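Local coordinates for resiniferatoxin-binding, phosphotriesterase-related protein (Rhodobacter sphaeroides 2.4.1, PDB 3K2G) that is a binuclear zinc protein of the phosphotriesterase family, named for resiniferatoxin binding, and probably hydrolyses phosphoric esters, at residues I65-E68 with L69-D72; S182-A186 with E187-S191; P246-Q249 with A250-Q254. One frame throughout, in Å; residues are numbered along the deposited sequence.

Interaction 1: residues I65-E68 with L69-D72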
loop_
_atom_site.group_PDB
_atom_site.type_symbol
_atom_site.label_atom_id
_atom_site.label_comp_id
_atom_site.label_asym_id
_atom_site.label_seq_id
_atom_site.Cartn_x
_atom_site.Cartn_y
_atom_site.Cartn_z
ATOM N N ILE B 65 -26.017 -16.003 -24.198
ATOM C CA ILE B 65 -24.615 -15.718 -24.498
ATOM C C ILE B 65 -24.032 -14.486 -23.806
ATOM O O ILE B 65 -22.954 -14.027 -24.174
ATOM C CB ILE B 65 -24.388 -15.565 -26.032
ATOM C CG1 ILE B 65 -25.149 -14.347 -26.564
ATOM C CG2 ILE B 65 -24.877 -16.814 -26.754
ATOM C CD1 ILE B 65 -24.898 -14.074 -28.031
ATOM N N LEU B 66 -24.725 -13.960 -22.800
ATOM C CA LEU B 66 -24.248 -12.771 -22.107
ATOM C C LEU B 66 -22.894 -12.942 -21.423
ATOM O O LEU B 66 -22.080 -12.013 -21.413
ATOM C CB LEU B 66 -25.285 -12.294 -21.091
ATOM C CG LEU B 66 -26.609 -11.832 -21.714
ATOM C CD1 LEU B 66 -27.536 -11.350 -20.622
ATOM C CD2 LEU B 66 -26.353 -10.730 -22.733
ATOM N N SER B 67 -22.651 -14.115 -20.849
ATOM C CA SER B 67 -21.374 -14.367 -20.188
ATOM C C SER B 67 -20.225 -14.190 -21.179
ATOM O O SER B 67 -19.277 -13.446 -20.913
ATOM C CB SER B 67 -21.333 -15.779 -19.600
ATOM O OG SER B 67 -20.047 -16.055 -19.067
ATOM N N GLU B 68 -20.316 -14.869 -22.322
ATOM C CA GLU B 68 -19.285 -14.773 -23.350
ATOM C C GLU B 68 -19.118 -13.328 -23.829
ATOM O O GLU B 68 -17.994 -12.861 -24.013
ATOM C CB GLU B 68 -19.618 -15.677 -24.547
ATOM C CG GLU B 68 -19.349 -17.172 -24.341
ATOM C CD GLU B 68 -17.902 -17.477 -23.982
ATOM O OE1 GLU B 68 -16.988 -16.945 -24.644
ATOM O OE2 GLU B 68 -17.678 -18.258 -23.039
ATOM N N LEU B 69 -20.231 -12.621 -24.024
ATOM C CA LEU B 69 -20.173 -11.234 -24.483
ATOM C C LEU B 69 -19.439 -10.337 -23.498
ATOM O O LEU B 69 -18.656 -9.475 -23.906
ATOM C CB LEU B 69 -21.579 -10.678 -24.729
ATOM C CG LEU B 69 -22.338 -11.294 -25.902
ATOM C CD1 LEU B 69 -23.687 -10.609 -26.041
ATOM C CD2 LEU B 69 -21.524 -11.140 -27.182
ATOM N N ARG B 70 -19.680 -10.540 -22.204
ATOM C CA ARG B 70 -19.016 -9.732 -21.186
ATOM C C ARG B 70 -17.485 -9.871 -21.226
ATOM O O ARG B 70 -16.766 -9.000 -20.730
ATOM C CB ARG B 70 -19.534 -10.095 -19.782
ATOM C CG ARG B 70 -20.992 -9.692 -19.520
ATOM C CD ARG B 70 -21.355 -9.830 -18.043
ATOM N NE ARG B 70 -21.402 -11.216 -17.575
ATOM C CZ ARG B 70 -22.482 -11.993 -17.616
ATOM N NH1 ARG B 70 -23.626 -11.529 -18.105
ATOM N NH2 ARG B 70 -22.424 -13.239 -17.158
ATOM N N GLN B 71 -16.980 -10.954 -21.813
ATOM C CA GLN B 71 -15.530 -11.154 -21.885
ATOM C C GLN B 71 -14.931 -10.576 -23.172
ATOM O O GLN B 71 -13.713 -10.562 -23.342
ATOM C CB GLN B 71 -15.173 -12.646 -21.810
ATOM C CG GLN B 71 -15.918 -13.448 -20.753
ATOM C CD GLN B 71 -15.917 -12.786 -19.393
ATOM O OE1 GLN B 71 -14.875 -12.371 -18.894
ATOM N NE2 GLN B 71 -17.089 -12.695 -18.782
ATOM N N ASP B 72 -15.793 -10.109 -24.069
ATOM C CA ASP B 72 -15.366 -9.543 -25.351
ATOM C C ASP B 72 -16.586 -8.907 -26.042
ATOM O O ASP B 72 -17.110 -9.431 -27.029
ATOM C CB ASP B 72 -14.746 -10.663 -26.211
ATOM C CG ASP B 72 -14.229 -10.168 -27.557
ATOM O OD1 ASP B 72 -13.892 -8.973 -27.677
ATOM O OD2 ASP B 72 -14.146 -10.990 -28.493
#

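Interaction 2: residues S182-A186 with E187-S191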
loop_
_atom_site.group_PDB
_atom_site.type_symbol
_atom_site.label_atom_id
_atom_site.label_comp_id
_atom_site.label_asym_id
_atom_site.label_seq_id
_atom_site.Cartn_x
_atom_site.Cartn_y
_atom_site.Cartn_z
ATOM N N SER B 182 -4.465 5.914 -27.322
ATOM C CA SER B 182 -3.218 5.674 -26.610
ATOM C C SER B 182 -2.031 6.059 -27.496
ATOM O O SER B 182 -0.923 6.266 -27.010
ATOM C CB SER B 182 -3.116 4.200 -26.200
ATOM O OG SER B 182 -3.224 3.344 -27.324
ATOM N N ASP B 183 -2.276 6.160 -28.798
ATOM C CA ASP B 183 -1.234 6.534 -29.752
ATOM C C ASP B 183 -1.153 8.052 -29.896
ATOM O O ASP B 183 -0.117 8.591 -30.281
ATOM C CB ASP B 183 -1.510 5.906 -31.122
ATOM C CG ASP B 183 -1.388 4.394 -31.108
ATOM O OD1 ASP B 183 -0.350 3.887 -30.637
ATOM O OD2 ASP B 183 -2.324 3.710 -31.571
ATOM N N PHE B 184 -2.255 8.731 -29.589
ATOM C CA PHE B 184 -2.320 10.187 -29.674
ATOM C C PHE B 184 -1.737 10.642 -31.009
ATOM O O PHE B 184 -0.747 11.370 -31.048
ATOM C CB PHE B 184 -1.530 10.803 -28.514
ATOM C CG PHE B 184 -2.023 12.158 -28.083
ATOM C CD1 PHE B 184 -1.785 12.610 -26.790
ATOM C CD2 PHE B 184 -2.724 12.983 -28.960
ATOM C CE1 PHE B 184 -2.233 13.861 -26.374
ATOM C CE2 PHE B 184 -3.177 14.237 -28.552
ATOM C CZ PHE B 184 -2.931 14.675 -27.254
ATOM N N THR B 185 -2.364 10.207 -32.098
ATOM C CA THR B 185 -1.893 10.540 -33.437
ATOM C C THR B 185 -1.940 12.029 -33.747
ATOM O O THR B 185 -2.616 12.801 -33.068
ATOM C CB THR B 185 -2.705 9.807 -34.514
ATOM O OG1 THR B 185 -4.024 10.357 -34.572
ATOM C CG2 THR B 185 -2.798 8.323 -34.192
ATOM N N ALA B 186 -1.210 12.418 -34.787
ATOM C CA ALA B 186 -1.153 13.806 -35.210
ATOM C C ALA B 186 -2.551 14.317 -35.537
ATOM O O ALA B 186 -2.878 15.472 -35.270
ATOM C CB ALA B 186 -0.248 13.938 -36.424
ATOM N N GLU B 187 -3.373 13.448 -36.115
ATOM C CA GLU B 187 -4.737 13.806 -36.478
ATOM C C GLU B 187 -5.560 14.090 -35.225
ATOM O O GLU B 187 -6.325 15.051 -35.175
ATOM C CB GLU B 187 -5.395 12.671 -37.273
ATOM C CG GLU B 187 -4.656 12.270 -38.552
ATOM C CD GLU B 187 -3.301 11.608 -38.294
ATOM O OE1 GLU B 187 -3.265 10.530 -37.660
ATOM O OE2 GLU B 187 -2.270 12.167 -38.732
ATOM N N GLU B 188 -5.402 13.245 -34.213
ATOM C CA GLU B 188 -6.142 13.416 -32.972
ATOM C C GLU B 188 -5.681 14.688 -32.265
ATOM O O GLU B 188 -6.485 15.381 -31.637
ATOM C CB GLU B 188 -5.949 12.185 -32.081
ATOM C CG GLU B 188 -6.317 10.892 -32.801
ATOM C CD GLU B 188 -6.038 9.650 -31.988
ATOM O OE1 GLU B 188 -5.057 9.645 -31.220
ATOM O OE2 GLU B 188 -6.794 8.669 -32.135
ATOM N N GLU B 189 -4.392 14.996 -32.383
ATOM C CA GLU B 189 -3.827 16.196 -31.773
ATOM C C GLU B 189 -4.410 17.430 -32.452
ATOM O O GLU B 189 -4.755 18.411 -31.790
ATOM C CB GLU B 189 -2.303 16.217 -31.917
ATOM C CG GLU B 189 -1.644 17.369 -31.171
ATOM C CD GLU B 189 -0.131 17.384 -31.310
ATOM O OE1 GLU B 189 0.514 16.372 -30.963
ATOM O OE2 GLU B 189 0.416 18.414 -31.757
ATOM N N LYS B 190 -4.505 17.374 -33.780
ATOM C CA LYS B 190 -5.064 18.476 -34.560
ATOM C C LYS B 190 -6.521 18.648 -34.159
ATOM O O LYS B 190 -7.008 19.764 -33.984
ATOM C CB LYS B 190 -4.992 18.168 -36.056
ATOM C CG LYS B 190 -5.513 19.294 -36.948
ATOM C CD LYS B 190 -5.614 18.849 -38.401
ATOM C CE LYS B 190 -6.648 17.745 -38.563
ATOM N NZ LYS B 190 -6.668 17.182 -39.938
ATOM N N SER B 191 -7.214 17.524 -34.026
ATOM C CA SER B 191 -8.612 17.530 -33.636
ATOM C C SER B 191 -8.777 18.213 -32.280
ATOM O O SER B 191 -9.634 19.081 -32.113
ATOM C CB SER B 191 -9.131 16.092 -33.553
ATOM O OG SER B 191 -10.424 16.044 -32.981
#

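Interaction 3: residues P246-Q249 with A250-Q254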
loop_
_atom_site.group_PDB
_atom_site.type_symbol
_atom_site.label_atom_id
_atom_site.label_comp_id
_atom_site.label_asym_id
_atom_site.label_seq_id
_atom_site.Cartn_x
_atom_site.Cartn_y
_atom_site.Cartn_z
ATOM N N PRO B 246 -3.802 7.306 -7.456
ATOM C CA PRO B 246 -4.281 8.530 -6.801
ATOM C C PRO B 246 -3.483 9.809 -7.067
ATOM O O PRO B 246 -4.056 10.901 -7.121
ATOM C CB PRO B 246 -4.309 8.145 -5.320
ATOM C CG PRO B 246 -3.245 7.095 -5.217
ATOM C CD PRO B 246 -3.482 6.271 -6.458
ATOM N N VAL B 247 -2.169 9.685 -7.219
ATOM C CA VAL B 247 -1.351 10.859 -7.493
ATOM C C VAL B 247 -1.756 11.424 -8.856
ATOM O O VAL B 247 -2.013 12.617 -9.002
ATOM C CB VAL B 247 0.155 10.501 -7.481
ATOM C CG1 VAL B 247 0.987 11.676 -8.002
ATOM C CG2 VAL B 247 0.580 10.143 -6.060
ATOM N N TYR B 248 -1.817 10.548 -9.852
ATOM C CA TYR B 248 -2.210 10.928 -11.202
ATOM C C TYR B 248 -3.571 11.622 -11.177
ATOM O O TYR B 248 -3.710 12.747 -11.648
ATOM C CB TYR B 248 -2.279 9.672 -12.072
ATOM C CG TYR B 248 -2.835 9.855 -13.470
ATOM C CD1 TYR B 248 -2.111 10.530 -14.454
ATOM C CD2 TYR B 248 -4.048 9.264 -13.834
ATOM C CE1 TYR B 248 -2.572 10.600 -15.768
ATOM C CE2 TYR B 248 -4.520 9.329 -15.148
ATOM C CZ TYR B 248 -3.775 9.995 -16.109
ATOM O OH TYR B 248 -4.220 10.034 -17.412
ATOM N N GLN B 249 -4.573 10.963 -10.604
ATOM C CA GLN B 249 -5.909 11.548 -10.565
ATOM C C GLN B 249 -5.997 12.858 -9.795
ATOM O O GLN B 249 -6.626 13.809 -10.264
ATOM C CB GLN B 249 -6.920 10.549 -9.997
ATOM C CG GLN B 249 -6.989 9.250 -10.796
ATOM C CD GLN B 249 -8.269 8.465 -10.557
ATOM O OE1 GLN B 249 -8.761 8.389 -9.435
ATOM N NE2 GLN B 249 -8.802 7.855 -11.623
ATOM N N ALA B 250 -5.376 12.914 -8.620
ATOM C CA ALA B 250 -5.421 14.123 -7.804
ATOM C C ALA B 250 -4.713 15.301 -8.467
ATOM O O ALA B 250 -5.194 16.433 -8.408
ATOM C CB ALA B 250 -4.811 13.851 -6.415
ATOM N N THR B 251 -3.576 15.042 -9.106
ATOM C CA THR B 251 -2.838 16.123 -9.746
ATOM C C THR B 251 -3.591 16.698 -10.939
ATOM O O THR B 251 -3.423 17.870 -11.288
ATOM C CB THR B 251 -1.432 15.665 -10.173
ATOM O OG1 THR B 251 -1.527 14.484 -10.973
ATOM C CG2 THR B 251 -0.578 15.390 -8.939
ATOM N N LEU B 252 -4.426 15.869 -11.564
ATOM C CA LEU B 252 -5.234 16.311 -12.690
ATOM C C LEU B 252 -6.341 17.186 -12.139
ATOM O O LEU B 252 -6.659 18.229 -12.711
ATOM C CB LEU B 252 -5.846 15.114 -13.416
ATOM C CG LEU B 252 -4.835 14.273 -14.194
ATOM C CD1 LEU B 252 -5.478 12.941 -14.585
ATOM C CD2 LEU B 252 -4.370 15.049 -15.423
ATOM N N ALA B 253 -6.918 16.763 -11.017
ATOM C CA ALA B 253 -7.989 17.522 -10.391
ATOM C C ALA B 253 -7.460 18.883 -9.950
ATOM O O ALA B 253 -8.130 19.901 -10.122
ATOM C CB ALA B 253 -8.545 16.759 -9.191
ATOM N N GLN B 254 -6.248 18.884 -9.390
ATOM C CA GLN B 254 -5.611 20.101 -8.909
ATOM C C GLN B 254 -5.414 21.116 -10.041
ATOM O O GLN B 254 -5.506 22.327 -9.820
ATOM C CB GLN B 254 -4.262 19.770 -8.266
ATOM C CG GLN B 254 -3.515 20.997 -7.752
ATOM C CD GLN B 254 -4.275 21.724 -6.660
ATOM O OE1 GLN B 254 -4.550 21.157 -5.610
ATOM N NE2 GLN B 254 -4.620 22.984 -6.906
#

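Interaction 1: residues I65-E68 with L69-D72
Arg-70 N donates to Leu-66 O at 2.9 Å, and Leu-69 N to Ile-65 O at 3.1 Å. These two i to i+4 bonds hold the short helix 66-70, with Ile-65 at its N-cap position. Toward the C-terminal end the pattern changes. Gln-71 N bonds instead to Glu-68 O, an i to i+3 link at 3.1 Å, and approaches it from above the carbonyl plane. Ser-67 O receives the side-chain amide of Gln-71. The NE2 to Ser-67 O distance is 3.1 Å, with an N-H...O angle of 156°, and the oxygen lies near the amide plane. Gln-71 reaches it because its chain folds back at chi2 (-48°), which turns the amide toward the preceding turn.

Arg-70 also turns back along its own helix. CG lies beside the backbone N, the chain bends at chi3 (-69°), and one face of the guanidinium lies over Leu-66 O and Ser-67 CA, both toward the rim of the group. NH2 comes within 3.4 Å of Ser-67 CA, and NH1 within 3.5 Å of Leu-66 CB. This is packing, and the polar bond lies further out: NH2 donates to Gly-315 O of the second subunit. Asn-317 and Lys-324 of that subunit take Ser-67 OG and Glu-68 OE2, the latter as a salt bridge.

On the apolar side, Leu-69 CD1 touches Ile-65 CG1 at 4.0 Å, the two chains meeting at a slant. Leu-66 CD2 stands a little further from the same methyl, and Leu-66 packs on Leu-66 of the second subunit.

The helix keeps its own bonds mostly in the backbone and turns the polar ends of Ser-67, Glu-68 and Arg-70 to the second subunit. The Gln-71 amide serves Ser-67 O from the following turn, while the folded arginine gives its NH2 to a carbonyl of the neighbour.

Interaction 2: residues S182-A186 with E187-S191
A capping box opens helix 186-202, where the loop after strand 175-178 of the TIM barrel runs into it. Thr-185 is the N-cap and Glu-188 its partner. Thr-185 OG1 accepts from Glu-188 N at 3.2 Å, with an N-H...O angle of 159°. In return Thr-185 N donates to Glu-188 OE1 at 2.9 Å, meeting that oxygen from above the carboxylate plane. Each side chain thus takes the backbone N-H of the other residue. The threonine hydroxyl can reach the first turn of the helix because chi1 is 71°, which sets OG1 between the backbone N and the carbonyl carbon. It also gives a weak bond to Glu-187 OE1, whose chain is bent at chi2. The helix then starts its regular bonding: Glu-189 N to Thr-185 O and Lys-190 N to Ala-186 O, each at 2.9 Å.

Phe-184 precedes the cap and turns its ring back to the helix. Its CE2 edge meets Glu-189 CA at 3.8 Å, with the ring and the Glu-189 carboxylate almost perpendicular. The same ring takes part in a cation-pi contact with Arg-219.

Glu-188 is buried and shared. Its OE1 is also hydrogen-bonded to Ser-181 OG, and its OE2 accepts from Ala-138 N, which follows Tyr-136 and Leu-137 of the metal and ligand sites. Its side chain lies about 7 Å from that of His-209, a zinc ligand.

Glu-188 therefore closes the cap with one oxygen and fastens a neighbouring loop with the other. The two N-H groups and the hydroxyl around it, together with the helix N-terminus, would be expected to favour a charged carboxylate here.

Interaction 3: residues P246-Q249 with A250-Q254
Leu-252 lays its CD1 methyl over the ring of Tyr-248, one turn earlier in helix 246-255. This helix makes the crossover of a beta-alpha-beta unit between strands 234-236 and 258-261 of the TIM barrel. The contact is a CH-pi interaction. CD1 sits 3.7 Å from the centroid of the Tyr-248 ring and only 11° off the ring normal, so the methyl rests near the middle of the face. Tyr-248 sends its ring away from its own backbone N (chi1 173°), where the leucine can lie on it at a slant. The phenol end is held further out, as Tyr-248 OH is hydrogen-bonded to Ala-217 N, and Arg-215 makes a cation-pi contact with the same ring.

On another flank Val-247 and Thr-251 meet with their methyls, CG1 to CG2 at 4.1 Å. The third subunit lies against this flank, with its His-293 on Val-247 and its Tyr-295 on Thr-251.

The main chain is joined by regular i to i+4 bonds. Ala-250 N reaches Pro-246 O at 2.8 Å and Ala-253 N reaches Gln-249 O at 3.1 Å. Leu-252 N donates to Tyr-248 O, and more weakly to Gln-249 O.

The hydroxyl of Thr-251 is hydrogen-bonded to His-218 NE2. It is also turned back over the preceding turn, where Thr-251 OG1 lies 2.8 Å from Val-247 O and 2.9 Å from Tyr-248 O.

How the interactions relate
All three contacts are local, and none touches another. Interactions 2 and 3 are the closest pair, with nearest atoms about 10 Å apart. Both belong to the helical layer around the barrel: interaction 2 at a helix start near the metal site, interaction 3 within a crossover helix. Interaction 1 lies further from the chain centre, on a short helix away from the annotated sites. Interaction 3 is mostly buried and adds ring and methyl packing to regular helix bonds. Interaction 2 is partly buried and built on a hydroxyl and carboxylate cap of backbone N-H groups. Interaction 1 puts polar groups into the second-subunit interface, while the helix of interaction 3 packs against the third subunit.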